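Local atomic coordinates of phytase (Debaryomyces castellii, PDB entry 2GFI), a protein that probably hydrolyses phosphate esters of phytate (inositol hexakisphosphate), acting as a 3-phytase of the histidine acid phosphatase family. Residues A[226-237]-A[275-286]. Residues are numbered along the deposited sequence; the frame is centred on the assembly and turned at random.
Sequences YTTEYLTKALNR and FTNEEFIQYSYS
Glu279 reaches across to Arg237 and, at the same time, back to the start of its own helix. With CG anti to the carbonyl carbon (chi1 -71°) and the chain extended beyond it, the carboxylate is carried out to Arg237. On the way Glu279 CB passes Tyr230 CD1 at 4.0 Å, and CG follows it closely. At the tip the carboxylate meets the guanidinium end-on, the two planes nearly coplanar. Arg237 NH1 gives Glu279 OE2 an almost straight bond of 2.8 Å in the guanidinium plane, and Arg237 NH2 reaches Glu279 OE1 at 2.9 Å, tilted somewhat from it; each oxygen uses its syn lone pair. OE1 also accepts from Thr276 N, which comes from above the carboxylate plane, while Thr276 OG1 accepts from Glu279 N: a capping box. Ala234 CB lies 3.7 Å from Glu279 OE2 and meets the Phe275 ring at its edge. An alanine in place of Glu279 would probably leave the guanidinium without this carboxylate and Thr276 N without its acceptor. Arg237 NE forms a salt bridge with Glu100.

Tyr230 is a knob in a hole formed by Glu279, Gln282, Tyr283 and Ser286. Gln282 CB rests over one face of the Tyr230 ring, 3.9 Å from the centroid, in a CH-pi contact, and Leu231 CG covers the opposite face. Farther along, Tyr285 turns its ring edge onto the face of Tyr226 in a T-shaped stack, planes at 78°, with Thr227 CG2 on the other face. The Tyr226 hydroxyl is hydrogen-bonded with Thr357 OG1, that of Tyr285 with Pro353 O.

Segments 229-237 and 277-286 thus form a roughly antiparallel helix pair, axes 10.0 Å apart at closest approach, in the helical part of this histidine acid phosphatase, away from its central mixed sheet.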
loop_
_atom_site.group_PDB
_atom_site.type_symbol
_atom_site.label_atom_id
_atom_site.label_comp_id
_atom_site.label_asym_id
_atom_site.label_seq_id
_atom_site.Cartn_x
_atom_site.Cartn_y
_atom_site.Cartn_z
ATOM N N TYR A 226 -20.527 -27.195 -16.427
ATOM C CA TYR A 226 -19.386 -26.825 -15.595
ATOM C C TYR A 226 -19.531 -27.390 -14.171
ATOM O O TYR A 226 -20.618 -27.372 -13.595
ATOM C CB TYR A 226 -19.201 -25.309 -15.586
ATOM C CG TYR A 226 -18.015 -24.883 -14.752
ATOM C CD1 TYR A 226 -16.710 -25.189 -15.149
ATOM C CD2 TYR A 226 -18.192 -24.206 -13.563
ATOM C CE1 TYR A 226 -15.635 -24.829 -14.393
ATOM C CE2 TYR A 226 -17.117 -23.833 -12.797
ATOM C CZ TYR A 226 -15.839 -24.138 -13.218
ATOM O OH TYR A 226 -14.750 -23.757 -12.452
ATOM N N THR A 227 -18.436 -27.892 -13.622
ATOM C CA THR A 227 -18.415 -28.534 -12.309
ATOM C C THR A 227 -19.127 -27.763 -11.187
ATOM O O THR A 227 -19.044 -26.534 -11.105
ATOM C CB THR A 227 -16.941 -28.831 -11.923
ATOM O OG1 THR A 227 -16.885 -29.431 -10.620
ATOM C CG2 THR A 227 -16.097 -27.507 -11.826
ATOM N N THR A 228 -19.846 -28.500 -10.339
ATOM C CA THR A 228 -20.478 -27.965 -9.123
ATOM C C THR A 228 -19.894 -28.676 -7.918
ATOM O O THR A 228 -20.328 -28.462 -6.807
ATOM C CB THR A 228 -22.016 -28.202 -9.112
ATOM O OG1 THR A 228 -22.292 -29.579 -9.441
ATOM C CG2 THR A 228 -22.720 -27.419 -10.206
ATOM N N GLU A 229 -18.905 -29.528 -8.144
ATOM C CA GLU A 229 -18.301 -30.329 -7.077
ATOM C C GLU A 229 -17.770 -29.472 -5.939
ATOM O O GLU A 229 -17.856 -29.852 -4.784
ATOM C CB GLU A 229 -17.203 -31.224 -7.642
ATOM C CG GLU A 229 -17.732 -32.084 -8.794
ATOM C CD GLU A 229 -16.637 -32.821 -9.567
ATOM O OE1 GLU A 229 -16.102 -33.784 -8.946
ATOM O OE2 GLU A 229 -16.336 -32.424 -10.780
ATOM N N TYR A 230 -17.244 -28.297 -6.257
ATOM C CA TYR A 230 -16.703 -27.421 -5.231
ATOM C C TYR A 230 -17.818 -27.015 -4.265
ATOM O O TYR A 230 -17.561 -26.760 -3.108
ATOM C CB TYR A 230 -16.018 -26.200 -5.868
ATOM C CG TYR A 230 -16.963 -25.166 -6.415
ATOM C CD1 TYR A 230 -17.371 -24.096 -5.630
ATOM C CD2 TYR A 230 -17.446 -25.244 -7.721
ATOM C CE1 TYR A 230 -18.237 -23.122 -6.136
ATOM C CE2 TYR A 230 -18.302 -24.270 -8.237
ATOM C CZ TYR A 230 -18.702 -23.224 -7.423
ATOM O OH TYR A 230 -19.587 -22.270 -7.874
ATOM N N LEU A 231 -19.056 -26.961 -4.752
ATOM C CA LEU A 231 -20.220 -26.630 -3.916
ATOM C C LEU A 231 -20.472 -27.733 -2.904
ATOM O O LEU A 231 -20.660 -27.469 -1.713
ATOM C CB LEU A 231 -21.463 -26.350 -4.754
ATOM C CG LEU A 231 -21.371 -25.102 -5.655
ATOM C CD1 LEU A 231 -22.529 -25.134 -6.635
ATOM C CD2 LEU A 231 -21.349 -23.790 -4.852
ATOM N N THR A 232 -20.406 -28.973 -3.372
ATOM C CA THR A 232 -20.566 -30.122 -2.511
ATOM C C THR A 232 -19.484 -30.161 -1.456
ATOM O O THR A 232 -19.769 -30.422 -0.277
ATOM C CB THR A 232 -20.521 -31.353 -3.347
ATOM O OG1 THR A 232 -21.555 -31.252 -4.333
ATOM C CG2 THR A 232 -20.901 -32.581 -2.506
ATOM N N LYS A 233 -18.249 -29.873 -1.861
ATOM C CA LYS A 233 -17.153 -29.901 -0.920
ATOM C C LYS A 233 -17.333 -28.801 0.099
ATOM O O LYS A 233 -17.111 -29.026 1.284
ATOM C CB LYS A 233 -15.796 -29.770 -1.613
ATOM C CG LYS A 233 -15.466 -30.937 -2.553
ATOM C CD LYS A 233 -14.205 -30.641 -3.360
ATOM C CE LYS A 233 -13.533 -31.913 -3.832
ATOM N NZ LYS A 233 -14.244 -32.438 -5.040
ATOM N N ALA A 234 -17.759 -27.622 -0.351
ATOM C CA ALA A 234 -17.924 -26.510 0.578
ATOM C C ALA A 234 -19.009 -26.908 1.589
ATOM O O ALA A 234 -18.765 -26.881 2.786
ATOM C CB ALA A 234 -18.277 -25.238 -0.160
ATOM N N LEU A 235 -20.166 -27.353 1.081
ATOM C CA LEU A 235 -21.267 -27.849 1.893
ATOM C C LEU A 235 -20.842 -28.917 2.894
ATOM O O LEU A 235 -21.146 -28.821 4.074
ATOM C CB LEU A 235 -22.387 -28.384 0.989
ATOM C CG LEU A 235 -23.707 -28.756 1.673
ATOM C CD1 LEU A 235 -24.290 -27.572 2.491
ATOM C CD2 LEU A 235 -24.685 -29.227 0.653
ATOM N N ASN A 236 -20.122 -29.926 2.428
ATOM C CA ASN A 236 -19.653 -30.976 3.334
ATOM C C ASN A 236 -18.776 -30.414 4.399
ATOM O O ASN A 236 -18.803 -30.904 5.519
ATOM C CB ASN A 236 -18.912 -32.095 2.593
ATOM C CG ASN A 236 -19.811 -32.868 1.700
ATOM O OD1 ASN A 236 -21.014 -32.862 1.884
ATOM N ND2 ASN A 236 -19.247 -33.522 0.709
ATOM N N ARG A 237 -18.003 -29.379 4.081
ATOM C CA ARG A 237 -17.186 -28.737 5.114
ATOM C C ARG A 237 -18.057 -28.065 6.174
ATOM O O ARG A 237 -17.771 -28.117 7.375
ATOM C CB ARG A 237 -16.198 -27.751 4.505
ATOM C CG ARG A 237 -15.170 -27.216 5.475
ATOM C CD ARG A 237 -14.077 -26.357 4.768
ATOM N NE ARG A 237 -14.631 -25.155 4.134
ATOM C CZ ARG A 237 -14.765 -24.929 2.827
ATOM N NH1 ARG A 237 -14.358 -25.822 1.911
ATOM N NH2 ARG A 237 -15.311 -23.767 2.424
ATOM N N PHE A 275 -15.518 -19.214 2.312
ATOM C CA PHE A 275 -15.014 -19.894 1.105
ATOM C C PHE A 275 -13.502 -19.815 0.968
ATOM O O PHE A 275 -12.866 -18.834 1.426
ATOM C CB PHE A 275 -15.703 -19.342 -0.159
ATOM C CG PHE A 275 -17.165 -19.648 -0.221
ATOM C CD1 PHE A 275 -17.603 -20.980 -0.230
ATOM C CD2 PHE A 275 -18.103 -18.626 -0.247
ATOM C CE1 PHE A 275 -18.933 -21.288 -0.285
ATOM C CE2 PHE A 275 -19.458 -18.930 -0.298
ATOM C CZ PHE A 275 -19.868 -20.261 -0.326
ATOM N N THR A 276 -12.945 -20.832 0.327
ATOM C CA THR A 276 -11.541 -20.838 -0.034
ATOM C C THR A 276 -11.383 -20.113 -1.344
ATOM O O THR A 276 -12.344 -20.009 -2.095
ATOM C CB THR A 276 -11.001 -22.264 -0.181
ATOM O OG1 THR A 276 -11.680 -22.935 -1.253
ATOM C CG2 THR A 276 -11.253 -23.101 1.111
ATOM N N ASN A 277 -10.165 -19.634 -1.631
ATOM C CA ASN A 277 -9.866 -19.019 -2.929
ATOM C C ASN A 277 -10.272 -19.928 -4.079
ATOM O O ASN A 277 -10.835 -19.494 -5.083
ATOM C CB ASN A 277 -8.369 -18.696 -3.035
ATOM C CG ASN A 277 -7.976 -17.530 -2.178
ATOM O OD1 ASN A 277 -8.539 -17.333 -1.090
ATOM N ND2 ASN A 277 -7.029 -16.728 -2.660
ATOM N N GLU A 278 -10.000 -21.211 -3.909
ATOM C CA GLU A 278 -10.279 -22.174 -4.949
ATOM C C GLU A 278 -11.797 -22.264 -5.242
ATOM O O GLU A 278 -12.187 -22.446 -6.370
ATOM C CB GLU A 278 -9.625 -23.492 -4.567
ATOM C CG GLU A 278 -10.214 -24.719 -5.230
ATOM C CD GLU A 278 -9.379 -25.963 -4.997
ATOM O OE1 GLU A 278 -8.812 -26.125 -3.879
ATOM O OE2 GLU A 278 -9.291 -26.772 -5.950
ATOM N N GLU A 279 -12.645 -22.058 -4.236
ATOM C CA GLU A 279 -14.079 -22.060 -4.443
ATOM C C GLU A 279 -14.527 -20.787 -5.118
ATOM O O GLU A 279 -15.330 -20.847 -6.042
ATOM C CB GLU A 279 -14.816 -22.286 -3.121
ATOM C CG GLU A 279 -14.643 -23.708 -2.641
ATOM C CD GLU A 279 -14.704 -23.910 -1.134
ATOM O OE1 GLU A 279 -14.772 -22.927 -0.324
ATOM O OE2 GLU A 279 -14.640 -25.115 -0.754
ATOM N N PHE A 280 -14.014 -19.641 -4.675
ATOM C CA PHE A 280 -14.320 -18.380 -5.327
ATOM C C PHE A 280 -13.953 -18.418 -6.791
ATOM O O PHE A 280 -14.692 -17.919 -7.642
ATOM C CB PHE A 280 -13.511 -17.233 -4.703
ATOM C CG PHE A 280 -14.039 -16.744 -3.416
ATOM C CD1 PHE A 280 -15.285 -16.140 -3.348
ATOM C CD2 PHE A 280 -13.263 -16.828 -2.269
ATOM C CE1 PHE A 280 -15.784 -15.657 -2.117
ATOM C CE2 PHE A 280 -13.735 -16.369 -1.055
ATOM C CZ PHE A 280 -15.008 -15.781 -0.976
ATOM N N ILE A 281 -12.788 -18.976 -7.104
ATOM C CA ILE A 281 -12.321 -18.998 -8.491
ATOM C C ILE A 281 -13.235 -19.851 -9.395
ATOM O O ILE A 281 -13.495 -19.506 -10.566
ATOM C CB ILE A 281 -10.853 -19.476 -8.514
ATOM C CG1 ILE A 281 -9.931 -18.373 -7.972
ATOM C CG2 ILE A 281 -10.454 -19.921 -9.880
ATOM C CD1 ILE A 281 -8.501 -18.862 -7.611
ATOM N N GLN A 282 -13.742 -20.956 -8.854
ATOM C CA GLN A 282 -14.654 -21.803 -9.621
ATOM C C GLN A 282 -16.017 -21.151 -9.696
ATOM O O GLN A 282 -16.647 -21.122 -10.751
ATOM C CB GLN A 282 -14.760 -23.192 -9.009
ATOM C CG GLN A 282 -13.532 -23.986 -9.266
ATOM C CD GLN A 282 -13.436 -25.165 -8.351
ATOM O OE1 GLN A 282 -13.104 -25.011 -7.171
ATOM N NE2 GLN A 282 -13.715 -26.339 -8.873
ATOM N N TYR A 283 -16.468 -20.596 -8.567
ATOM C CA TYR A 283 -17.661 -19.791 -8.617
ATOM C C TYR A 283 -17.547 -18.717 -9.704
ATOM O O TYR A 283 -18.458 -18.567 -10.529
ATOM C CB TYR A 283 -17.978 -19.121 -7.294
ATOM C CG TYR A 283 -19.178 -18.186 -7.448
ATOM C CD1 TYR A 283 -20.484 -18.697 -7.484
ATOM C CD2 TYR A 283 -19.003 -16.809 -7.556
ATOM C CE1 TYR A 283 -21.590 -17.865 -7.607
ATOM C CE2 TYR A 283 -20.087 -15.962 -7.679
ATOM C CZ TYR A 283 -21.389 -16.500 -7.710
ATOM O OH TYR A 283 -22.474 -15.674 -7.823
ATOM N N SER A 284 -16.449 -17.950 -9.653
ATOM C CA SER A 284 -16.206 -16.868 -10.591
ATOM C C SER A 284 -16.319 -17.344 -12.019
ATOM O O SER A 284 -16.867 -16.663 -12.869
ATOM C CB SER A 284 -14.812 -16.299 -10.387
ATOM O OG SER A 284 -14.687 -15.096 -11.127
ATOM N N TYR A 285 -15.771 -18.524 -12.290
ATOM C CA TYR A 285 -15.760 -19.005 -13.657
ATOM C C TYR A 285 -17.148 -19.462 -14.085
ATOM O O TYR A 285 -17.501 -19.334 -15.270
ATOM C CB TYR A 285 -14.737 -20.092 -13.876
ATOM C CG TYR A 285 -14.674 -20.470 -15.329
ATOM C CD1 TYR A 285 -14.371 -19.520 -16.278
ATOM C CD2 TYR A 285 -14.989 -21.771 -15.755
ATOM C CE1 TYR A 285 -14.352 -19.853 -17.610
ATOM C CE2 TYR A 285 -14.962 -22.116 -17.079
ATOM C CZ TYR A 285 -14.640 -21.153 -18.000
ATOM O OH TYR A 285 -14.584 -21.448 -19.345
ATOM N N SER A 286 -17.954 -19.954 -13.134
ATOM C CA SER A 286 -19.352 -20.297 -13.457
ATOM C C SER A 286 -20.142 -19.073 -13.919
ATOM O O SER A 286 -21.009 -19.174 -14.821
ATOM C CB SER A 286 -20.055 -21.032 -12.297
ATOM O OG SER A 286 -20.358 -20.166 -11.222
#